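Local coordinates for putative cell surface protein, similar to internalin proteins (Listeria monocytogenes EGD-e, PDB 5KZS), which is of unknown function but resembles the internalins, leucine-rich-repeat surface proteins of Listeria, some of which bind host proteins, at residues L185-A195 with T209-L217; L217-N228 with S237-V247. One frame throughout, in Å; residues are numbered along the deposited sequence.

Interaction 1 of 2, residues L185-A195 with T209-L217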
loop_
_atom_site.group_PDB
_atom_site.type_symbol
_atom_site.label_atom_id
_atom_site.label_comp_id
_atom_site.label_asym_id
_atom_site.label_seq_id
_atom_site.Cartn_x
_atom_site.Cartn_y
_atom_site.Cartn_z
ATOM N N LEU A 185 8.483 -1.822 9.846
ATOM C CA LEU A 185 8.276 -2.990 8.995
ATOM C C LEU A 185 9.143 -4.183 9.407
ATOM O O LEU A 185 10.297 -4.009 9.759
ATOM C CB LEU A 185 8.558 -2.635 7.539
ATOM C CG LEU A 185 7.463 -3.034 6.547
ATOM C CD1 LEU A 185 6.292 -2.066 6.633
ATOM C CD2 LEU A 185 7.994 -3.060 5.126
ATOM N N PRO A 186 8.577 -5.401 9.362
ATOM C CA PRO A 186 9.368 -6.624 9.481
ATOM C C PRO A 186 10.526 -6.701 8.491
ATOM O O PRO A 186 10.376 -6.316 7.341
ATOM C CB PRO A 186 8.350 -7.716 9.154
ATOM C CG PRO A 186 7.054 -7.164 9.641
ATOM C CD PRO A 186 7.128 -5.678 9.451
ATOM N N ASP A 187 11.674 -7.185 8.948
ATOM C CA ASP A 187 12.800 -7.456 8.060
ATOM C C ASP A 187 12.514 -8.794 7.410
ATOM O O ASP A 187 12.752 -9.830 8.007
ATOM C CB ASP A 187 14.124 -7.510 8.838
ATOM C CG ASP A 187 15.333 -7.755 7.932
ATOM O OD1 ASP A 187 15.184 -7.717 6.691
ATOM O OD2 ASP A 187 16.444 -7.976 8.459
ATOM N N PHE A 188 12.017 -8.767 6.180
ATOM C CA PHE A 188 11.486 -9.974 5.555
ATOM C C PHE A 188 12.581 -10.984 5.235
ATOM O O PHE A 188 13.610 -10.637 4.654
ATOM C CB PHE A 188 10.702 -9.636 4.294
ATOM C CG PHE A 188 9.565 -8.689 4.530
ATOM C CD1 PHE A 188 8.430 -9.103 5.206
ATOM C CD2 PHE A 188 9.628 -7.377 4.076
ATOM C CE1 PHE A 188 7.373 -8.229 5.424
ATOM C CE2 PHE A 188 8.574 -6.499 4.289
ATOM C CZ PHE A 188 7.442 -6.926 4.962
ATOM N N GLN A 189 12.340 -12.235 5.621
ATOM C CA GLN A 189 13.335 -13.297 5.519
ATOM C C GLN A 189 13.160 -14.233 4.306
ATOM O O GLN A 189 14.149 -14.743 3.788
ATOM C CB GLN A 189 13.366 -14.092 6.831
ATOM C CG GLN A 189 13.739 -13.261 8.060
ATOM C CD GLN A 189 15.164 -12.715 8.004
ATOM O OE1 GLN A 189 15.395 -11.499 8.086
ATOM N NE2 GLN A 189 16.127 -13.614 7.839
ATOM N N ASN A 190 11.934 -14.465 3.843
ATOM C CA ASN A 190 11.736 -15.311 2.652
ATOM C C ASN A 190 10.908 -14.625 1.534
ATOM O O ASN A 190 10.002 -15.227 0.936
ATOM C CB ASN A 190 11.153 -16.678 3.069
ATOM C CG ASN A 190 11.415 -17.779 2.037
ATOM O OD1 ASN A 190 12.475 -17.817 1.406
ATOM N ND2 ASN A 190 10.451 -18.692 1.873
ATOM N N LEU A 191 11.254 -13.360 1.260
ATOM C CA LEU A 191 10.770 -12.623 0.081
ATOM C C LEU A 191 11.949 -12.380 -0.853
ATOM O O LEU A 191 12.162 -11.265 -1.311
ATOM C CB LEU A 191 10.117 -11.287 0.483
ATOM C CG LEU A 191 8.864 -11.332 1.371
ATOM C CD1 LEU A 191 8.357 -9.928 1.671
ATOM C CD2 LEU A 191 7.749 -12.165 0.750
ATOM N N THR A 192 12.688 -13.445 -1.160
ATOM C CA THR A 192 13.950 -13.333 -1.900
ATOM C C THR A 192 13.768 -12.990 -3.383
ATOM O O THR A 192 14.749 -12.685 -4.065
ATOM C CB THR A 192 14.777 -14.628 -1.820
ATOM O OG1 THR A 192 14.052 -15.692 -2.437
ATOM C CG2 THR A 192 15.096 -15.000 -0.368
ATOM N N ASN A 193 12.531 -13.073 -3.879
ATOM C CA ASN A 193 12.194 -12.688 -5.250
ATOM C C ASN A 193 11.328 -11.426 -5.340
ATOM O O ASN A 193 10.845 -11.101 -6.428
ATOM C CB ASN A 193 11.495 -13.857 -5.959
ATOM C CG ASN A 193 12.477 -14.886 -6.498
ATOM O OD1 ASN A 193 12.477 -15.177 -7.699
ATOM N ND2 ASN A 193 13.324 -15.436 -5.621
ATOM N N LEU A 194 11.140 -10.708 -4.227
ATOM C CA LEU A 194 10.372 -9.458 -4.243
ATOM C C LEU A 194 11.122 -8.428 -5.059
ATOM O O LEU A 194 12.308 -8.200 -4.813
ATOM C CB LEU A 194 10.105 -8.909 -2.838
ATOM C CG LEU A 194 9.022 -7.819 -2.771
ATOM C CD1 LEU A 194 7.635 -8.452 -2.778
ATOM C CD2 LEU A 194 9.174 -6.936 -1.547
ATOM N N ALA A 195 10.431 -7.838 -6.035
ATOM C CA ALA A 195 10.989 -6.809 -6.902
ATOM C C ALA A 195 10.495 -5.409 -6.545
ATOM O O ALA A 195 11.288 -4.470 -6.546
ATOM C CB ALA A 195 10.681 -7.133 -8.352
ATOM N N THR A 209 13.593 -0.249 9.035
ATOM C CA THR A 209 14.299 -1.503 8.834
ATOM C C THR A 209 15.229 -1.534 7.642
ATOM O O THR A 209 14.797 -1.322 6.532
ATOM C CB THR A 209 13.259 -2.585 8.613
ATOM O OG1 THR A 209 12.413 -2.618 9.768
ATOM C CG2 THR A 209 13.913 -3.939 8.380
ATOM N N ASN A 210 16.496 -1.841 7.874
ATOM C CA ASN A 210 17.494 -1.878 6.813
ATOM C C ASN A 210 17.530 -3.290 6.248
ATOM O O ASN A 210 18.290 -4.130 6.711
ATOM C CB ASN A 210 18.860 -1.450 7.362
ATOM C CG ASN A 210 19.883 -1.173 6.271
ATOM O OD1 ASN A 210 19.545 -1.024 5.095
ATOM N ND2 ASN A 210 21.149 -1.079 6.665
ATOM N N PHE A 211 16.719 -3.532 5.224
ATOM C CA PHE A 211 16.400 -4.903 4.773
ATOM C C PHE A 211 17.620 -5.756 4.404
ATOM O O PHE A 211 18.370 -5.403 3.489
ATOM C CB PHE A 211 15.430 -4.869 3.581
ATOM C CG PHE A 211 14.102 -4.241 3.898
ATOM C CD1 PHE A 211 13.270 -4.790 4.861
ATOM C CD2 PHE A 211 13.683 -3.098 3.236
ATOM C CE1 PHE A 211 12.050 -4.197 5.153
ATOM C CE2 PHE A 211 12.464 -2.509 3.525
ATOM C CZ PHE A 211 11.649 -3.050 4.483
ATOM N N THR A 212 17.787 -6.879 5.104
ATOM C CA THR A 212 18.960 -7.754 4.943
ATOM C C THR A 212 18.869 -8.764 3.789
ATOM O O THR A 212 19.898 -9.140 3.217
ATOM C CB THR A 212 19.259 -8.535 6.247
ATOM O OG1 THR A 212 18.068 -9.155 6.734
ATOM C CG2 THR A 212 19.801 -7.601 7.323
ATOM N N ASN A 213 17.651 -9.195 3.450
ATOM C CA ASN A 213 17.450 -10.351 2.581
ATOM C C ASN A 213 16.421 -10.135 1.460
ATOM O O ASN A 213 15.632 -11.043 1.145
ATOM C CB ASN A 213 17.048 -11.547 3.451
ATOM C CG ASN A 213 17.244 -12.876 2.744
ATOM O OD1 ASN A 213 18.132 -13.022 1.902
ATOM N ND2 ASN A 213 16.407 -13.846 3.076
ATOM N N LEU A 214 16.441 -8.951 0.844
ATOM C CA LEU A 214 15.594 -8.654 -0.315
ATOM C C LEU A 214 16.433 -8.717 -1.592
ATOM O O LEU A 214 16.616 -7.721 -2.286
ATOM C CB LEU A 214 14.913 -7.293 -0.148
ATOM C CG LEU A 214 13.888 -7.216 0.982
ATOM C CD1 LEU A 214 13.320 -5.818 1.094
ATOM C CD2 LEU A 214 12.756 -8.205 0.782
ATOM N N SER A 215 16.899 -9.927 -1.899
ATOM C CA SER A 215 17.844 -10.200 -2.999
ATOM C C SER A 215 17.473 -9.695 -4.404
ATOM O O SER A 215 18.358 -9.556 -5.250
ATOM C CB SER A 215 18.090 -11.711 -3.103
ATOM O OG SER A 215 18.442 -12.250 -1.845
ATOM N N ASN A 216 16.192 -9.449 -4.666
ATOM C CA ASN A 216 15.763 -9.088 -6.012
ATOM C C ASN A 216 15.031 -7.751 -6.104
ATOM O O ASN A 216 14.352 -7.493 -7.094
ATOM C CB ASN A 216 14.882 -10.216 -6.557
ATOM C CG ASN A 216 15.280 -10.643 -7.952
ATOM O OD1 ASN A 216 14.455 -10.647 -8.873
ATOM N ND2 ASN A 216 16.553 -11.018 -8.118
ATOM N N LEU A 217 15.192 -6.890 -5.099
ATOM C CA LEU A 217 14.467 -5.617 -5.047
ATOM C C LEU A 217 15.014 -4.591 -6.063
ATOM O O LEU A 217 16.221 -4.373 -6.133
ATOM C CB LEU A 217 14.510 -5.035 -3.627
ATOM C CG LEU A 217 13.558 -3.869 -3.314
ATOM C CD1 LEU A 217 12.104 -4.315 -3.275
ATOM C CD2 LEU A 217 13.923 -3.220 -1.989
HETATM O O HOH W 1 10.852 -0.345 10.119
HETATM O O HOH W 2 15.231 -8.475 3.999
#

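Interaction 2 of 2, residues L217-N228 with S237-V247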
loop_
_atom_site.group_PDB
_atom_site.type_symbol
_atom_site.label_atom_id
_atom_site.label_comp_id
_atom_site.label_asym_id
_atom_site.label_seq_id
_atom_site.Cartn_x
_atom_site.Cartn_y
_atom_site.Cartn_z
ATOM N N LEU A 217 15.192 -6.890 -5.099
ATOM C CA LEU A 217 14.467 -5.617 -5.047
ATOM C C LEU A 217 15.014 -4.591 -6.063
ATOM O O LEU A 217 16.221 -4.373 -6.133
ATOM C CB LEU A 217 14.510 -5.035 -3.627
ATOM C CG LEU A 217 13.558 -3.869 -3.314
ATOM C CD1 LEU A 217 12.104 -4.315 -3.275
ATOM C CD2 LEU A 217 13.923 -3.220 -1.989
ATOM N N ASN A 218 14.107 -4.017 -6.862
ATOM C CA ASN A 218 14.383 -2.950 -7.834
ATOM C C ASN A 218 13.749 -1.621 -7.480
ATOM O O ASN A 218 14.217 -0.583 -7.956
ATOM C CB ASN A 218 13.823 -3.325 -9.211
ATOM C CG ASN A 218 14.473 -4.561 -9.790
ATOM O OD1 ASN A 218 15.641 -4.863 -9.500
ATOM N ND2 ASN A 218 13.721 -5.292 -10.618
ATOM N N ASN A 219 12.685 -1.645 -6.679
ATOM C CA ASN A 219 11.844 -0.477 -6.482
ATOM C C ASN A 219 11.259 -0.482 -5.084
ATOM O O ASN A 219 10.411 -1.321 -4.765
ATOM C CB ASN A 219 10.728 -0.471 -7.537
ATOM C CG ASN A 219 9.603 0.528 -7.238
ATOM O OD1 ASN A 219 8.460 0.326 -7.674
ATOM N ND2 ASN A 219 9.917 1.612 -6.515
ATOM N N LEU A 220 11.702 0.472 -4.273
ATOM C CA LEU A 220 11.194 0.663 -2.929
ATOM C C LEU A 220 10.636 2.060 -2.865
ATOM O O LEU A 220 11.374 3.037 -2.701
ATOM C CB LEU A 220 12.312 0.472 -1.899
ATOM C CG LEU A 220 11.996 0.726 -0.412
ATOM C CD1 LEU A 220 10.737 0.015 0.065
ATOM C CD2 LEU A 220 13.162 0.285 0.452
ATOM N N ASN A 221 9.332 2.172 -3.008
ATOM C CA ASN A 221 8.717 3.481 -3.025
ATOM C C ASN A 221 8.539 3.981 -1.597
ATOM O O ASN A 221 7.748 3.416 -0.838
ATOM C CB ASN A 221 7.382 3.428 -3.750
ATOM C CG ASN A 221 6.832 4.805 -4.061
ATOM O OD1 ASN A 221 7.166 5.788 -3.389
ATOM N ND2 ASN A 221 5.986 4.889 -5.089
ATOM N N LEU A 222 9.275 5.037 -1.245
ATOM C CA LEU A 222 9.150 5.661 0.065
ATOM C C LEU A 222 8.580 7.076 0.046
ATOM O O LEU A 222 8.599 7.748 1.072
ATOM C CB LEU A 222 10.512 5.659 0.748
ATOM C CG LEU A 222 11.166 4.285 0.899
ATOM C CD1 LEU A 222 12.502 4.415 1.603
ATOM C CD2 LEU A 222 10.273 3.329 1.670
ATOM N N ASP A 223 8.048 7.517 -1.098
ATOM C CA ASP A 223 7.455 8.852 -1.251
ATOM C C ASP A 223 6.456 9.167 -0.131
ATOM O O ASP A 223 5.782 8.295 0.338
ATOM C CB ASP A 223 6.754 8.946 -2.620
ATOM C CG ASP A 223 6.715 10.370 -3.197
ATOM O OD1 ASP A 223 7.710 11.120 -3.056
ATOM O OD2 ASP A 223 5.691 10.734 -3.830
ATOM N N TYR A 224 6.393 10.415 0.311
ATOM C CA TYR A 224 5.464 10.857 1.363
ATOM C C TYR A 224 5.546 10.073 2.683
ATOM O O TYR A 224 4.543 9.596 3.216
ATOM C CB TYR A 224 4.037 10.869 0.825
ATOM C CG TYR A 224 3.735 11.988 -0.125
ATOM C CD1 TYR A 224 3.582 13.289 0.348
ATOM C CD2 TYR A 224 3.554 11.752 -1.489
ATOM C CE1 TYR A 224 3.276 14.333 -0.509
ATOM C CE2 TYR A 224 3.242 12.790 -2.360
ATOM C CZ TYR A 224 3.105 14.080 -1.864
ATOM O OH TYR A 224 2.807 15.134 -2.699
ATOM N N ASN A 225 6.762 9.936 3.187
ATOM C CA ASN A 225 7.048 9.397 4.517
ATOM C C ASN A 225 7.896 10.447 5.283
ATOM O O ASN A 225 8.101 11.572 4.789
ATOM C CB ASN A 225 7.763 8.044 4.371
ATOM C CG ASN A 225 6.791 6.888 4.132
ATOM O OD1 ASN A 225 6.114 6.434 5.055
ATOM N ND2 ASN A 225 6.727 6.405 2.894
ATOM N N HIS A 226 8.387 10.102 6.473
ATOM C CA HIS A 226 9.072 11.076 7.312
ATOM C C HIS A 226 10.471 10.644 7.740
ATOM O O HIS A 226 10.859 10.851 8.891
ATOM C CB HIS A 226 8.198 11.375 8.537
ATOM C CG HIS A 226 6.746 11.570 8.215
ATOM N ND1 HIS A 226 6.231 12.765 7.761
ATOM C CD2 HIS A 226 5.702 10.717 8.284
ATOM C CE1 HIS A 226 4.932 12.637 7.559
ATOM N NE2 HIS A 226 4.586 11.404 7.870
ATOM N N LEU A 227 11.241 10.077 6.813
ATOM C CA LEU A 227 12.577 9.565 7.145
ATOM C C LEU A 227 13.652 10.659 7.163
ATOM O O LEU A 227 13.666 11.536 6.299
ATOM C CB LEU A 227 13.002 8.484 6.160
ATOM C CG LEU A 227 12.094 7.269 6.037
ATOM C CD1 LEU A 227 12.705 6.285 5.053
ATOM C CD2 LEU A 227 11.872 6.605 7.387
ATOM N N ASN A 228 14.535 10.592 8.162
ATOM C CA ASN A 228 15.752 11.392 8.219
ATOM C C ASN A 228 16.907 10.671 7.544
ATOM O O ASN A 228 17.902 11.282 7.189
ATOM C CB ASN A 228 16.125 11.701 9.664
ATOM C CG ASN A 228 15.122 12.604 10.338
ATOM O OD1 ASN A 228 14.060 12.155 10.724
ATOM N ND2 ASN A 228 15.452 13.883 10.476
ATOM N N SER A 237 17.511 1.078 -5.042
ATOM C CA SER A 237 16.119 0.848 -5.338
ATOM C C SER A 237 15.163 1.922 -4.829
ATOM O O SER A 237 13.968 1.819 -5.099
ATOM C CB SER A 237 15.711 -0.495 -4.738
ATOM O OG SER A 237 16.618 -1.507 -5.143
ATOM N N ILE A 238 15.635 2.937 -4.104
ATOM C CA ILE A 238 14.697 3.899 -3.523
ATOM C C ILE A 238 14.223 4.923 -4.546
ATOM O O ILE A 238 14.971 5.307 -5.447
ATOM C CB ILE A 238 15.257 4.585 -2.271
ATOM C CG1 ILE A 238 15.358 3.552 -1.145
ATOM C CG2 ILE A 238 14.355 5.733 -1.815
ATOM C CD1 ILE A 238 16.223 3.959 0.027
ATOM N N PHE A 239 12.953 5.310 -4.407
ATOM C CA PHE A 239 12.377 6.482 -5.058
ATOM C C PHE A 239 11.764 7.367 -3.981
ATOM O O PHE A 239 10.893 6.936 -3.234
ATOM C CB PHE A 239 11.297 6.063 -6.063
ATOM C CG PHE A 239 10.400 7.196 -6.523
ATOM C CD1 PHE A 239 9.241 7.535 -5.803
ATOM C CD2 PHE A 239 10.692 7.909 -7.688
ATOM C CE1 PHE A 239 8.417 8.570 -6.226
ATOM C CE2 PHE A 239 9.867 8.940 -8.110
ATOM C CZ PHE A 239 8.729 9.271 -7.382
ATOM N N ILE A 240 12.231 8.602 -3.899
ATOM C CA ILE A 240 11.582 9.625 -3.089
ATOM C C ILE A 240 11.640 10.896 -3.903
ATOM O O ILE A 240 12.668 11.193 -4.516
ATOM C CB ILE A 240 12.302 9.852 -1.732
ATOM C CG1 ILE A 240 12.140 8.618 -0.840
ATOM C CG2 ILE A 240 11.791 11.118 -1.024
ATOM C CD1 ILE A 240 13.000 8.630 0.396
ATOM N N GLU A 241 10.516 11.595 -3.936
ATOM C CA GLU A 241 10.471 12.986 -4.363
ATOM C C GLU A 241 9.957 13.903 -3.272
ATOM O O GLU A 241 10.393 15.047 -3.176
ATOM C CB GLU A 241 9.630 13.137 -5.630
ATOM C CG GLU A 241 10.315 12.497 -6.833
ATOM C CD GLU A 241 9.710 12.872 -8.184
ATOM O OE1 GLU A 241 8.467 12.830 -8.345
ATOM O OE2 GLU A 241 10.511 13.184 -9.092
ATOM N N ASN A 242 9.028 13.418 -2.459
ATOM C CA ASN A 242 8.503 14.192 -1.350
ATOM C C ASN A 242 8.753 13.476 -0.020
ATOM O O ASN A 242 8.758 12.246 0.041
ATOM C CB ASN A 242 7.018 14.418 -1.541
ATOM C CG ASN A 242 6.674 14.814 -2.965
ATOM O OD1 ASN A 242 6.994 15.918 -3.402
ATOM N ND2 ASN A 242 6.033 13.912 -3.697
ATOM N N GLN A 243 8.952 14.260 1.031
ATOM C CA GLN A 243 9.278 13.737 2.358
ATOM C C GLN A 243 9.125 14.895 3.342
ATOM O O GLN A 243 9.457 16.033 3.015
ATOM C CB GLN A 243 10.704 13.161 2.375
ATOM C CG GLN A 243 10.937 12.036 3.378
ATOM C CD GLN A 243 10.426 10.641 2.976
ATOM O OE1 GLN A 243 10.454 9.711 3.795
ATOM N NE2 GLN A 243 9.999 10.476 1.726
ATOM N N SER A 244 8.568 14.633 4.513
ATOM C CA SER A 244 8.337 15.697 5.490
ATOM C C SER A 244 8.751 15.164 6.831
ATOM O O SER A 244 8.311 14.076 7.206
ATOM C CB SER A 244 6.869 16.146 5.528
ATOM O OG SER A 244 6.003 15.200 6.145
ATOM N N GLY A 245 9.582 15.913 7.558
ATOM C CA GLY A 245 10.031 15.465 8.869
ATOM C C GLY A 245 10.455 16.575 9.785
ATOM O O GLY A 245 10.236 17.751 9.515
ATOM N N THR A 246 11.028 16.172 10.907
ATOM C CA THR A 246 11.722 17.091 11.784
ATOM C C THR A 246 13.112 16.567 12.110
ATOM O O THR A 246 13.454 15.393 11.901
ATOM C CB THR A 246 10.950 17.408 13.095
ATOM O OG1 THR A 246 10.845 16.230 13.914
ATOM C CG2 THR A 246 9.561 18.012 12.782
ATOM N N VAL A 247 13.911 17.504 12.590
ATOM C CA VAL A 247 15.235 17.229 13.074
ATOM C C VAL A 247 15.213 17.792 14.513
ATOM O O VAL A 247 14.314 18.575 14.864
ATOM C CB VAL A 247 16.264 17.815 12.060
ATOM C CG1 VAL A 247 16.893 19.124 12.534
ATOM C CG2 VAL A 247 17.315 16.773 11.682
HETATM O O HOH W 3 11.549 13.166 10.489
#

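Interaction 1 of 2, residues L185-A195 with T209-L217
With CG swung away from its backbone N (chi1 -178°), Asp-187 holds its carboxylate out to Thr-212, whose hydroxyl, set between backbone N and carbonyl carbon at chi1 49°, turns back to meet it. The pair illustrates how successive coils of a leucine-rich-repeat solenoid are joined where no regular strand or helix is present: both segments are irregular arcs that run into strands 196-198 and 219-221 of the parallel sheet. The grip has two prongs. Thr-212 OG1 gives a hydrogen bond to Asp-187 OD2 at 2.6 Å, and Thr-212 N gives one to Asp-187 OD1 at 3.2 Å; both arrive on the syn side, some way out of the carboxylate plane, so the group is fixed against rotation. A water adds to this by donating to Asp-187 OD1 and Phe-188 O while accepting from Asn-213 N.

Behind these polar groups the apolar side chains meet in the interior of the solenoid. Phe-188 and Phe-211 run side by side in the same direction, CD2 of Phe-188 lying 4.1 Å from CE1 of Phe-211. The edge of the Phe-211 ring receives Pro-186 O near its plane, and CD2 of Leu-185 comes to its CZ at 3.7 Å. Leu-214 sends CD2 among Phe-188, Leu-191 and Leu-194, continuing the leucine packing from coil to coil. Two type I turns, Leu-191 to Leu-194 and Leu-214 to Leu-217, follow in step. At the other end of the arcs, the hydroxyl OG1 of Thr-209 donates to Leu-185 O in the carbonyl plane, at 2.5 Å.

Interaction 2 of 2, residues L217-N228 with S237-V247
Asp-223 and Gln-243 hold the dense centre of this contact by reaching across to the opposite backbone. One carboxylate oxygen, Asp-223 OD1, takes two hydrogen bonds, from Glu-241 N and, nearly in line with its C-O bond, from Asn-242 N at 2.7 Å; Asp-223 OD2 takes a third from Asn-242 ND2. Asn-242 CB sits over the face of the Tyr-224 ring, 3.9 Å from its centroid, in a CH-pi contact; Asn-242 OD1 turns instead to the backbone N of Gly-330. The amide of Gln-243, its chain bent at chi2 (78°), spans the bend in 217-228, from Leu-222 O to Leu-227 N: NE2 donates to Leu-222 O at 3.1 Å, and OE1 receives Leu-227 N on a lone pair in the carbonyl plane. Asn-225 ND2 comes to Leu-222 O from the other face of that carbonyl, so two amides clasp one buried oxygen. Farther along, His-226 ND1 donates to Ser-244 O at 2.5 Å, nearly in the ring plane.

Here the parallel sheet of the leucine-rich-repeat solenoid ends. Strand 238-239 is its last, paired with 219-221 through Leu-220 N to Ser-237 O, Phe-239 N to Leu-220 O and Leu-222 N to Phe-239 O. Leu-220 and Ile-238 share one face; just beyond the strands Leu-222 CB packs against Ile-240 CG1 at 3.7 Å, while its CD1 meets Ile-238. The opposite face carries Phe-239 and Asn-221, whose OD1 closes an Asx turn on Asp-223 N and lies at the edge of the Phe-239 ring.

The contact loosens toward its two ends, where Asn-218 and Thr-246 are exposed and their side chains start away from the other segment. Past His-226 the segments meet sparsely: a water accepts from Thr-246 N and lies within reach of His-226 O and Asn-228 OD1, and Asn-228 ND2 donates to Thr-246 O at 2.9 Å.

From the N terminus, the chain passes first through 185-195, crosses strand 196-198 and strand 205-206, and returns at 209-217, where interaction 1 closes one coil of the solenoid. Interaction 2 then opens at Leu-217, the residue the two share, and closes after a shorter excursion when 237-247 comes alongside 217-228. The contacts therefore follow in series, neither enclosing nor crossing the other. Their seam is direct: Ala-195 O probably accepts from the backbone N of Asn-218 and Asn-219, and Phe-211 packs on Leu-220. Interaction 1 joins neighbouring coils of the repeat; interaction 2 joins the last coils to strand 243-252, which belongs to the C-terminal mixed sheet.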